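Local coordinates for leucyl aminopeptidase (Trypanosoma brucei brucei, PDB 5NTD), which is an M17-family leucyl aminopeptidase that probably cleaves amino-terminal residues, leucine among them, from peptides at a two-manganese active site that binds bestatin, at residues G[317-322]-G[509-514]. Numbering follows the deposited sequence.
Sequences AAVFCG and FGPALL
Pro511 sets CB, CG and CD of its ring against the flank of helix 314-328, where Ala318 and Cys321 receive it. Its CG comes 3.6 Å from Cys321 CB, while CD faces the methyl of Ala318 at 4.1 Å from Ala318 CB. The ring's CB approaches the backbone, 3.8 Å from Gly322 N. The second apolar contact is made by Leu514, about one helical turn on. With chi1 at -69°, its CG lies anti to the carbonyl carbon, and the extended branch carries CD1 onto the helix backbone, 3.8 Å from Val319 CA. The same methyl borders Val319 CG1 more loosely and lies near Gly322 CA.

A glycine on each segment lies where the backbones come nearest. Gly322 and Pro511 bring their CA atoms to 4.0 Å, and Ala318 CB rests 3.8 Å from Gly510 CA, beside the carbonyl of Phe509.

No hydrogen bond crosses the interface; bonds inside the helices and to outside partners serve the backbone. Ala318 O, which Pro511 CG and Leu514 CD1 both approach, accepts from Gly322 N at 3.0 Å, and Cys321 O is bonded to Ser205 OG. Gly510 occupies the N-cap position of helix 511-519, and Glu437 OE1 accepts from both Gly510 N and Leu513 N, tying down the start of this helix.

On the sheet side, Met399 of strand 395-400 touches Ala318, Val319 and Leu514, and helix 196-214 packs on Cys321. Buried helix-to-helix packing on a mixed sheet, through Pro511 and Leu514 set against Ala318, Cys321 and Gly322, thus joins the C-terminal helix to an earlier helix of the catalytic α/β domain, with the side chain of Ala317 about 14 Å from a manganese ion.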
loop_
_atom_site.group_PDB
_atom_site.type_symbol
_atom_site.label_atom_id
_atom_site.label_comp_id
_atom_site.label_asym_id
_atom_site.label_seq_id
_atom_site.Cartn_x
_atom_site.Cartn_y
_atom_site.Cartn_z
ATOM N N ALA G 317 -7.298 -7.990 -32.451
ATOM C CA ALA G 317 -6.809 -9.178 -33.116
ATOM C C ALA G 317 -7.951 -10.158 -33.361
ATOM O O ALA G 317 -8.030 -10.769 -34.427
ATOM C CB ALA G 317 -5.709 -9.863 -32.320
ATOM N N ALA G 318 -8.815 -10.302 -32.375
ATOM C CA ALA G 318 -9.927 -11.223 -32.478
ATOM C C ALA G 318 -10.871 -10.851 -33.650
ATOM O O ALA G 318 -11.190 -11.676 -34.482
ATOM C CB ALA G 318 -10.713 -11.280 -31.188
ATOM N N VAL G 319 -11.307 -9.600 -33.680
ATOM C CA VAL G 319 -12.196 -9.143 -34.744
ATOM C C VAL G 319 -11.485 -9.138 -36.101
ATOM O O VAL G 319 -12.070 -9.479 -37.122
ATOM C CB VAL G 319 -12.839 -7.776 -34.482
ATOM C CG1 VAL G 319 -13.705 -7.848 -33.233
ATOM C CG2 VAL G 319 -11.830 -6.650 -34.380
ATOM N N PHE G 320 -10.230 -8.760 -36.098
ATOM C CA PHE G 320 -9.441 -8.764 -37.331
ATOM C C PHE G 320 -9.407 -10.153 -37.940
ATOM O O PHE G 320 -9.654 -10.346 -39.113
ATOM C CB PHE G 320 -8.018 -8.282 -37.087
ATOM C CG PHE G 320 -7.157 -8.296 -38.312
ATOM C CD1 PHE G 320 -7.528 -7.586 -39.443
ATOM C CD2 PHE G 320 -5.955 -9.011 -38.342
ATOM C CE1 PHE G 320 -6.718 -7.576 -40.577
ATOM C CE2 PHE G 320 -5.148 -9.011 -39.470
ATOM C CZ PHE G 320 -5.539 -8.295 -40.598
ATOM N N CYS G 321 -9.069 -11.140 -37.123
ATOM C CA CYS G 321 -8.883 -12.505 -37.622
ATOM C C CYS G 321 -10.224 -13.173 -37.948
ATOM O O CYS G 321 -10.313 -13.981 -38.866
ATOM C CB CYS G 321 -8.049 -13.322 -36.676
ATOM S SG CYS G 321 -6.330 -12.727 -36.557
ATOM N N GLY G 322 -11.244 -12.863 -37.187
ATOM C CA GLY G 322 -12.608 -13.354 -37.475
ATOM C C GLY G 322 -13.076 -12.824 -38.826
ATOM O O GLY G 322 -13.684 -13.520 -39.626
ATOM N N PHE G 509 -8.065 -16.647 -28.683
ATOM C CA PHE G 509 -9.518 -16.615 -28.404
ATOM C C PHE G 509 -10.174 -15.462 -29.140
ATOM O O PHE G 509 -9.687 -14.339 -29.119
ATOM C CB PHE G 509 -9.743 -16.457 -26.893
ATOM C CG PHE G 509 -11.184 -16.443 -26.451
ATOM C CD1 PHE G 509 -11.980 -15.309 -26.620
ATOM C CD2 PHE G 509 -11.705 -17.511 -25.751
ATOM C CE1 PHE G 509 -13.281 -15.278 -26.147
ATOM C CE2 PHE G 509 -13.002 -17.489 -25.286
ATOM C CZ PHE G 509 -13.788 -16.379 -25.479
ATOM N N GLY G 510 -11.302 -15.754 -29.750
ATOM C CA GLY G 510 -12.173 -14.728 -30.342
ATOM C C GLY G 510 -12.581 -14.993 -31.779
ATOM O O GLY G 510 -13.779 -14.938 -32.113
ATOM N N PRO G 511 -11.616 -15.248 -32.661
ATOM C CA PRO G 511 -11.965 -15.434 -34.074
ATOM C C PRO G 511 -12.906 -16.592 -34.373
ATOM O O PRO G 511 -13.882 -16.422 -35.076
ATOM C CB PRO G 511 -10.615 -15.657 -34.736
ATOM C CG PRO G 511 -9.678 -14.887 -33.875
ATOM C CD PRO G 511 -10.175 -15.100 -32.482
ATOM N N ALA G 512 -12.640 -17.744 -33.799
ATOM C CA ALA G 512 -13.497 -18.923 -33.997
ATOM C C ALA G 512 -14.905 -18.691 -33.441
ATOM O O ALA G 512 -15.898 -19.140 -34.002
ATOM C CB ALA G 512 -12.894 -20.161 -33.371
ATOM N N LEU G 513 -14.976 -18.006 -32.310
ATOM C CA LEU G 513 -16.270 -17.584 -31.717
ATOM C C LEU G 513 -17.095 -16.817 -32.765
ATOM O O LEU G 513 -18.250 -17.131 -33.009
ATOM C CB LEU G 513 -16.060 -16.690 -30.495
ATOM C CG LEU G 513 -17.293 -16.052 -29.842
ATOM C CD1 LEU G 513 -18.241 -17.115 -29.335
ATOM C CD2 LEU G 513 -16.832 -15.166 -28.704
ATOM N N LEU G 514 -16.466 -15.825 -33.369
ATOM C CA LEU G 514 -17.117 -15.026 -34.398
ATOM C C LEU G 514 -17.526 -15.887 -35.628
ATOM O O LEU G 514 -18.617 -15.747 -36.156
ATOM C CB LEU G 514 -16.221 -13.899 -34.874
ATOM C CG LEU G 514 -15.958 -12.771 -33.888
ATOM C CD1 LEU G 514 -14.947 -11.787 -34.451
ATOM C CD2 LEU G 514 -17.260 -12.043 -33.552
#